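Local coordinates for MGS-MChE2 (Uncultured bacterium, PDB 5JD6), which probably hydrolyses carboxylic esters, as a bacterial esterase of the alpha/beta hydrolase fold recovered from a lagoon-sediment metagenome, at residues T12-G17 with Y47-E53; L98-K102 with D187-M191. One frame throughout, in Å; residues are numbered along the deposited sequence.

From the N terminus, the chain runs through strand 11-16, turns into strand 20-25 and helix 36-41, and returns as strand 47-52, where interaction 1 closes its first long loop by pairing 12-17 with 47-53. Interaction 2 opens later, on helix 92-103, which follows the probable nucleophile elbow at Ser91; it closes when 187-191 comes back to that helix. The two loops therefore follow one another without nesting or crossing. Interaction 1 ties the antiparallel N-terminal strands to the parallel part of the central sheet, whereas interaction 2 joins helix 92-103 to the loop between helix 169-181 and strand 195-200. Their centres lie 24 Å apart and they do not touch.

Interaction 1: T12-G17 with Y47-E53; sequences TYLEKG and YKVLIPE
Tyr13 and Glu15 both lie against Leu50 on one face of an antiparallel strand pair, and Glu15 goes on to Lys48. From Tyr13, CB rests against the CA of Pro52 at 3.5 Å and also near the carbonyl O of Ile51. CG stands between the backbone N and the carbonyl carbon (chi1 64°), which swings the ring off the strand, beside the Leu50 side chain, the two pointing the same way: CD2 and CE2 both pack on Leu50 CD2, the latter at 3.8 Å. At the tip, OH leaves the pair to hydrogen-bond Lys80 NZ. A tyrosine suits this place because its ring is buried, with Phe76 edge-to-face to it, while its hydroxyl still finds a polar partner.

Between the backbones, Leu14 and Ile51 exchange two bonds, and Lys16 and Val49 do the same, with Val49 N to Lys16 O at 2.7 Å; Glu53 N adds a bond to Thr12 O. This pairing sets the antiparallel N-terminal strands beside strand 47-52, which continues in parallel with strand 20-25, as in the central sheet of alpha/beta hydrolases.

Glu15 reaches across with an extended chain: its CG touches Leu50 CD2 at 3.7 Å, and OE2 makes a salt bridge with Lys48 NZ (3.5 Å). Long, flexible chains suit both residues: the Glu15 stem covers Leu50, and the Lys48 stem runs past the Gly17 carbonyl, CG near its O, before the two charges meet; Lys48 NZ also hydrogen-bonds Tyr82 OH. On the other face, aliphatic Leu14 and Ile51 put their CB atoms 4.2 Å apart, and Ile51 packs onward against Ile24 and Ile39. Gly17 closes the pairing with phi at 105°: a side chain there would run into Tyr47 O, to which its CA instead approaches at 3.3 Å as a CH...O contact.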
ATOM      1  N   THR A  12     -11.032   2.923 -11.629  1.00 24.46           N
ATOM      2  CA  THR A  12     -10.048   3.775 -12.284  1.00 25.75           C
ATOM      3  C   THR A  12      -8.657   3.386 -11.795  1.00 26.11           C
ATOM      4  O   THR A  12      -8.408   3.354 -10.589  1.00 28.16           O
ATOM      5  CB  THR A  12     -10.306   5.268 -12.000  1.00 25.63           C
ATOM      6  OG1 THR A  12     -11.614   5.628 -12.462  1.00 33.41           O
ATOM      7  CG2 THR A  12      -9.269   6.135 -12.698  1.00 22.21           C
ATOM      8  N   TYR A  13      -7.753   3.083 -12.722  1.00 22.09           N
ATOM      9  CA  TYR A  13      -6.426   2.609 -12.338  1.00 18.40           C
ATOM     10  C   TYR A  13      -5.370   2.819 -13.420  1.00 27.64           C
ATOM     11  O   TYR A  13      -5.683   2.874 -14.609  1.00 19.76           O
ATOM     12  CB  TYR A  13      -6.490   1.124 -11.965  1.00 27.32           C
ATOM     13  CG  TYR A  13      -6.886   0.207 -13.104  1.00 19.76           C
ATOM     14  CD1 TYR A  13      -8.216   0.076 -13.486  1.00 17.46           C
ATOM     15  CD2 TYR A  13      -5.932  -0.536 -13.785  1.00 17.45           C
ATOM     16  CE1 TYR A  13      -8.582  -0.761 -14.524  1.00 17.92           C
ATOM     17  CE2 TYR A  13      -6.288  -1.377 -14.821  1.00 18.01           C
ATOM     18  CZ  TYR A  13      -7.614  -1.486 -15.187  1.00 27.36           C
ATOM     19  OH  TYR A  13      -7.975  -2.323 -16.222  1.00 24.60           O
ATOM     20  N   LEU A  14      -4.117   2.944 -12.992  1.00 19.39           N
ATOM     21  CA  LEU A  14      -2.990   2.963 -13.915  1.00 25.91           C
ATOM     22  C   LEU A  14      -2.520   1.542 -14.184  1.00 23.06           C
ATOM     23  O   LEU A  14      -2.519   0.697 -13.288  1.00 23.58           O
ATOM     24  CB  LEU A  14      -1.828   3.795 -13.367  1.00 27.58           C
ATOM     25  CG  LEU A  14      -1.958   5.318 -13.343  1.00 39.12           C
ATOM     26  CD1 LEU A  14      -0.611   5.950 -13.024  1.00 43.03           C
ATOM     27  CD2 LEU A  14      -2.500   5.845 -14.660  1.00 42.10           C
ATOM     28  N   GLU A  15      -2.113   1.284 -15.422  1.00 28.11           N
ATOM     29  CA  GLU A  15      -1.660  -0.042 -15.808  1.00 32.41           C
ATOM     30  C   GLU A  15      -0.431   0.053 -16.702  1.00 36.26           C
ATOM     31  O   GLU A  15      -0.417   0.802 -17.677  1.00 31.13           O
ATOM     32  CB  GLU A  15      -2.784  -0.803 -16.516  1.00 37.37           C
ATOM     33  CG  GLU A  15      -2.494  -2.272 -16.772  1.00 47.42           C
ATOM     34  CD  GLU A  15      -3.701  -3.009 -17.329  1.00 66.68           C
ATOM     35  OE1 GLU A  15      -4.806  -2.429 -17.330  1.00 79.20           O
ATOM     36  OE2 GLU A  15      -3.548  -4.167 -17.767  1.00 65.98           O
ATOM     37  N   LYS A  16       0.605  -0.701 -16.352  1.00 37.02           N
ATOM     38  CA  LYS A  16       1.824  -0.751 -17.146  1.00 28.67           C
ATOM     39  C   LYS A  16       2.555  -2.056 -16.870  1.00 25.25           C
ATOM     40  O   LYS A  16       2.702  -2.458 -15.717  1.00 29.09           O
ATOM     41  CB  LYS A  16       2.729   0.444 -16.838  1.00 27.02           C
ATOM     42  CG  LYS A  16       3.898   0.605 -17.803  1.00 28.82           C
ATOM     43  CD  LYS A  16       4.852   1.687 -17.325  1.00 47.51           C
ATOM     44  CE  LYS A  16       5.810   2.125 -18.421  1.00 57.79           C
ATOM     45  NZ  LYS A  16       6.749   1.040 -18.816  1.00 70.60           N
ATOM     46  N   GLY A  17       3.010  -2.715 -17.929  1.00 27.32           N
ATOM     47  CA  GLY A  17       3.689  -3.988 -17.787  1.00 32.13           C
ATOM     48  C   GLY A  17       2.803  -5.137 -18.212  1.00 28.23           C
ATOM     49  O   GLY A  17       1.635  -4.935 -18.544  1.00 27.53           O
ATOM     50  N   TYR A  47       7.145  -7.419 -14.863  1.00 41.63           N
ATOM     51  CA  TYR A  47       6.058  -7.285 -13.897  1.00 41.46           C
ATOM     52  C   TYR A  47       4.926  -6.405 -14.414  1.00 39.58           C
ATOM     53  O   TYR A  47       5.134  -5.528 -15.249  1.00 26.48           O
ATOM     54  CB  TYR A  47       6.585  -6.724 -12.575  1.00 37.20           C
ATOM     55  CG  TYR A  47       7.530  -7.658 -11.857  1.00 36.57           C
ATOM     56  CD1 TYR A  47       7.049  -8.649 -11.013  1.00 34.22           C
ATOM     57  CD2 TYR A  47       8.903  -7.551 -12.029  1.00 36.54           C
ATOM     58  CE1 TYR A  47       7.910  -9.508 -10.358  1.00 32.48           C
ATOM     59  CE2 TYR A  47       9.772  -8.403 -11.376  1.00 34.97           C
ATOM     60  CZ  TYR A  47       9.270  -9.380 -10.543  1.00 32.74           C
ATOM     61  OH  TYR A  47      10.135 -10.230  -9.893  1.00 44.53           O
ATOM     62  N   LYS A  48       3.725  -6.651 -13.906  1.00 36.98           N
ATOM     63  CA  LYS A  48       2.563  -5.849 -14.255  1.00 24.21           C
ATOM     64  C   LYS A  48       2.203  -4.935 -13.089  1.00 27.84           C
ATOM     65  O   LYS A  48       1.799  -5.405 -12.028  1.00 28.82           O
ATOM     66  CB  LYS A  48       1.385  -6.752 -14.614  1.00 34.42           C
ATOM     67  CG  LYS A  48       0.277  -6.081 -15.404  1.00 37.69           C
ATOM     68  CD  LYS A  48      -0.777  -7.106 -15.784  1.00 58.01           C
ATOM     69  CE  LYS A  48      -1.806  -6.526 -16.733  1.00 74.22           C
ATOM     70  NZ  LYS A  48      -2.889  -7.505 -17.036  1.00 85.41           N
ATOM     71  N   VAL A  49       2.361  -3.631 -13.283  1.00 20.51           N
ATOM     72  CA  VAL A  49       2.088  -2.676 -12.216  1.00 25.21           C
ATOM     73  C   VAL A  49       0.692  -2.075 -12.351  1.00 25.41           C
ATOM     74  O   VAL A  49       0.356  -1.477 -13.372  1.00 28.28           O
ATOM     75  CB  VAL A  49       3.131  -1.546 -12.192  1.00 24.55           C
ATOM     76  CG1 VAL A  49       2.847  -0.589 -11.044  1.00 26.07           C
ATOM     77  CG2 VAL A  49       4.532  -2.126 -12.067  1.00 18.77           C
ATOM     78  N   LEU A  50      -0.117  -2.245 -11.309  1.00 22.57           N
ATOM     79  CA  LEU A  50      -1.483  -1.736 -11.296  1.00 25.39           C
ATOM     80  C   LEU A  50      -1.698  -0.827 -10.095  1.00 25.97           C
ATOM     81  O   LEU A  50      -1.458  -1.228  -8.956  1.00 29.42           O
ATOM     82  CB  LEU A  50      -2.489  -2.889 -11.269  1.00 20.01           C
ATOM     83  CG  LEU A  50      -2.444  -3.867 -12.445  1.00 22.46           C
ATOM     84  CD1 LEU A  50      -2.535  -5.302 -11.956  1.00 29.44           C
ATOM     85  CD2 LEU A  50      -3.566  -3.568 -13.422  1.00 24.73           C
ATOM     86  N   ILE A  51      -2.143   0.398 -10.348  1.00 30.21           N
ATOM     87  CA  ILE A  51      -2.402   1.337  -9.264  1.00 23.04           C
ATOM     88  C   ILE A  51      -3.856   1.792  -9.273  1.00 21.41           C
ATOM     89  O   ILE A  51      -4.202   2.766  -9.938  1.00 29.58           O
ATOM     90  CB  ILE A  51      -1.482   2.568  -9.346  1.00 22.44           C
ATOM     91  CG1 ILE A  51      -0.042   2.141  -9.632  1.00 20.06           C
ATOM     92  CG2 ILE A  51      -1.557   3.374  -8.059  1.00 20.28           C
ATOM     93  CD1 ILE A  51       0.938   3.284  -9.639  1.00 19.67           C
ATOM     94  N   PRO A  52      -4.716   1.074  -8.534  1.00 20.15           N
ATOM     95  CA  PRO A  52      -6.144   1.394  -8.454  1.00 21.74           C
ATOM     96  C   PRO A  52      -6.429   2.573  -7.534  1.00 28.13           C
ATOM     97  O   PRO A  52      -5.757   2.734  -6.514  1.00 39.27           O
ATOM     98  CB  PRO A  52      -6.753   0.111  -7.893  1.00 26.17           C
ATOM     99  CG  PRO A  52      -5.668  -0.464  -7.054  1.00 29.86           C
ATOM    100  CD  PRO A  52      -4.379  -0.134  -7.762  1.00 19.78           C
ATOM    101  N   GLU A  53      -7.412   3.389  -7.895  1.00 30.36           N
ATOM    102  CA  GLU A  53      -7.825   4.487  -7.033  1.00 36.78           C
ATOM    103  C   GLU A  53      -8.955   4.054  -6.116  1.00 43.22           C
ATOM    104  O   GLU A  53     -10.083   3.836  -6.556  1.00 55.91           O
ATOM    105  CB  GLU A  53      -8.238   5.704  -7.861  1.00 41.51           C
ATOM    106  CG  GLU A  53      -7.112   6.202  -8.734  1.00 59.62           C
ATOM    107  CD  GLU A  53      -5.837   6.406  -7.938  1.00 81.69           C
ATOM    108  OE1 GLU A  53      -5.872   7.127  -6.916  1.00 87.00           O
ATOM    109  OE2 GLU A  53      -4.812   5.805  -8.313  1.00 85.79           O
TER

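Interaction 2: L98-K102 with D187-M191; sequences LLATK and DLPKM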
ATOM      1  N   LEU A  98      -2.421  -4.868   4.306  1.00 23.79           N
ATOM      2  CA  LEU A  98      -2.313  -5.780   5.441  1.00 29.24           C
ATOM      3  C   LEU A  98      -3.645  -6.451   5.752  1.00 30.03           C
ATOM      4  O   LEU A  98      -3.718  -7.673   5.881  1.00 32.27           O
ATOM      5  CB  LEU A  98      -1.807  -5.037   6.678  1.00 33.42           C
ATOM      6  CG  LEU A  98      -0.291  -4.917   6.829  1.00 35.42           C
ATOM      7  CD1 LEU A  98       0.068  -3.672   7.620  1.00 37.14           C
ATOM      8  CD2 LEU A  98       0.277  -6.160   7.500  1.00 28.73           C
ATOM      9  N   LEU A  99      -4.697  -5.647   5.871  1.00 29.38           N
ATOM     10  CA  LEU A  99      -6.019  -6.169   6.189  1.00 32.47           C
ATOM     11  C   LEU A  99      -6.510  -7.105   5.092  1.00 34.71           C
ATOM     12  O   LEU A  99      -7.138  -8.125   5.371  1.00 42.57           O
ATOM     13  CB  LEU A  99      -7.016  -5.028   6.397  1.00 37.82           C
ATOM     14  CG  LEU A  99      -8.412  -5.459   6.854  1.00 51.39           C
ATOM     15  CD1 LEU A  99      -8.326  -6.367   8.071  1.00 43.23           C
ATOM     16  CD2 LEU A  99      -9.276  -4.249   7.155  1.00 62.67           C
ATOM     17  N   ALA A 100      -6.209  -6.758   3.845  1.00 31.93           N
ATOM     18  CA  ALA A 100      -6.592  -7.584   2.707  1.00 28.56           C
ATOM     19  C   ALA A 100      -5.888  -8.937   2.745  1.00 31.15           C
ATOM     20  O   ALA A 100      -6.489  -9.966   2.438  1.00 36.48           O
ATOM     21  CB  ALA A 100      -6.286  -6.865   1.405  1.00 21.27           C
ATOM     22  N   THR A 101      -4.613  -8.930   3.123  1.00 32.03           N
ATOM     23  CA  THR A 101      -3.845 -10.166   3.249  1.00 46.69           C
ATOM     24  C   THR A 101      -4.370 -11.016   4.404  1.00 48.57           C
ATOM     25  O   THR A 101      -4.297 -12.244   4.369  1.00 51.50           O
ATOM     26  CB  THR A 101      -2.347  -9.885   3.468  1.00 57.58           C
ATOM     27  OG1 THR A 101      -2.184  -9.005   4.585  1.00 86.77           O
ATOM     28  CG2 THR A 101      -1.740  -9.235   2.238  1.00 39.47           C
ATOM     29  N   LYS A 102      -4.896 -10.352   5.428  1.00 45.65           N
ATOM     30  CA  LYS A 102      -5.505 -11.041   6.559  1.00 47.22           C
ATOM     31  C   LYS A 102      -6.845 -11.660   6.171  1.00 45.09           C
ATOM     32  O   LYS A 102      -7.128 -12.813   6.499  1.00 49.34           O
ATOM     33  CB  LYS A 102      -5.697 -10.077   7.732  1.00 55.34           C
ATOM     34  CG  LYS A 102      -6.602 -10.612   8.827  1.00 64.32           C
ATOM     35  CD  LYS A 102      -7.072  -9.497   9.745  1.00 74.72           C
ATOM     36  CE  LYS A 102      -8.305  -9.914  10.530  1.00 82.00           C
ATOM     37  NZ  LYS A 102      -9.059  -8.738  11.047  1.00 83.19           N
ATOM     38  N   ASP A 187      -3.255  -9.654  14.824  1.00 67.98           N
ATOM     39  CA  ASP A 187      -3.470 -10.503  13.655  1.00 68.40           C
ATOM     40  C   ASP A 187      -2.162 -10.917  12.987  1.00 62.18           C
ATOM     41  O   ASP A 187      -2.092 -11.952  12.324  1.00 67.86           O
ATOM     42  CB  ASP A 187      -4.364  -9.788  12.639  1.00 81.57           C
ATOM     43  CG  ASP A 187      -5.693  -9.363  13.228  1.00100.07           C
ATOM     44  OD1 ASP A 187      -6.604 -10.213  13.317  1.00107.80           O
ATOM     45  OD2 ASP A 187      -5.826  -8.178  13.600  1.00107.59           O
ATOM     46  N   LEU A 188      -1.131 -10.100  13.168  1.00 58.23           N
ATOM     47  CA  LEU A 188       0.180 -10.343  12.560  1.00 48.02           C
ATOM     48  C   LEU A 188       0.879 -11.680  12.884  1.00 61.70           C
ATOM     49  O   LEU A 188       1.435 -12.289  11.970  1.00 55.01           O
ATOM     50  CB  LEU A 188       1.130  -9.197  12.925  1.00 46.97           C
ATOM     51  CG  LEU A 188       0.800  -7.811  12.374  1.00 49.12           C
ATOM     52  CD1 LEU A 188       1.860  -6.808  12.793  1.00 54.99           C
ATOM     53  CD2 LEU A 188       0.649  -7.843  10.861  1.00 40.99           C
ATOM     54  N   PRO A 189       0.876 -12.133  14.165  1.00 68.67           N
ATOM     55  CA  PRO A 189       1.669 -13.310  14.563  1.00 73.87           C
ATOM     56  C   PRO A 189       1.646 -14.514  13.617  1.00 72.32           C
ATOM     57  O   PRO A 189       2.625 -15.258  13.593  1.00 83.26           O
ATOM     58  CB  PRO A 189       1.059 -13.702  15.922  1.00 79.30           C
ATOM     59  CG  PRO A 189      -0.099 -12.771  16.147  1.00 81.47           C
ATOM     60  CD  PRO A 189       0.204 -11.561  15.342  1.00 73.84           C
ATOM     61  N   LYS A 190       0.574 -14.714  12.858  1.00 59.66           N
ATOM     62  CA  LYS A 190       0.622 -15.730  11.813  1.00 72.94           C
ATOM     63  C   LYS A 190      -0.211 -15.325  10.594  1.00 70.02           C
ATOM     64  O   LYS A 190      -1.195 -15.975  10.236  1.00 68.29           O
ATOM     65  CB  LYS A 190       0.177 -17.093  12.358  1.00 85.59           C
ATOM     66  CG  LYS A 190       0.338 -18.253  11.369  1.00 93.32           C
ATOM     67  CD  LYS A 190       0.082 -19.596  12.029  1.00103.46           C
ATOM     68  CE  LYS A 190       0.103 -20.716  11.007  1.00107.82           C
ATOM     69  NZ  LYS A 190      -1.102 -20.640  10.134  1.00108.96           N
ATOM     70  N   MET A 191       0.188 -14.221   9.974  1.00 59.62           N
ATOM     71  CA  MET A 191      -0.185 -13.943   8.597  1.00 54.87           C
ATOM     72  C   MET A 191       0.954 -14.494   7.746  1.00 58.96           C
ATOM     73  O   MET A 191       1.943 -13.807   7.485  1.00 64.05           O
ATOM     74  CB  MET A 191      -0.413 -12.447   8.364  1.00 49.09           C
ATOM     75  CG  MET A 191      -1.698 -11.915   8.996  1.00 47.65           C
ATOM     76  SD  MET A 191      -1.735 -10.119   9.182  1.00 57.72           S
ATOM     77  CE  MET A 191      -1.261  -9.595   7.539  1.00 37.03           C
TER
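Apolar contact centres on Met191, whose terminal methyl reaches the helix surface at Leu98 and Thr101. With the thioether bent at its last torsion (chi3 50°), CE turns to within 3.8 Å of Leu98 CD2 and 3.5 Å from the carbonyl O of Leu98. An unbranched, pliable methionine suits a place where a methyl must be fitted against a helix. The same Leu98 CD2 meets Leu188 CD2 at 3.8 Å, and both leucines pack further on Phe214 of helix 208-217, so the aliphatic branches are buried together.

Among polar groups, Thr101 OG1 has Met191 CE within 3.2 Å, yet its hydroxyl is taken up by Ala97 O in a hydrogen bond; a small threonine can thus satisfy its hydroxyl within a buried turn.

Charge works at the margin. Lys102 holds its chain extended, so that CD, CE and NZ reach the Asp187 carboxylate: CE lies 3.3 Å from OD1, while NZ forms a long salt bridge to OD1 at 3.7 Å. Nearer the backbone, Lys102 CB stands 4.2 Å from Met191 SD. With an alanine in place of Lys102, the Asp187 carboxylate would probably lose this long ion pair and the methylenes CD and CE that lie against it.

This packing of the connection before strand 195-200 against helix 92-103, the helix after the probable nucleophile elbow, belongs to the alpha/beta layering of the hydrolase fold.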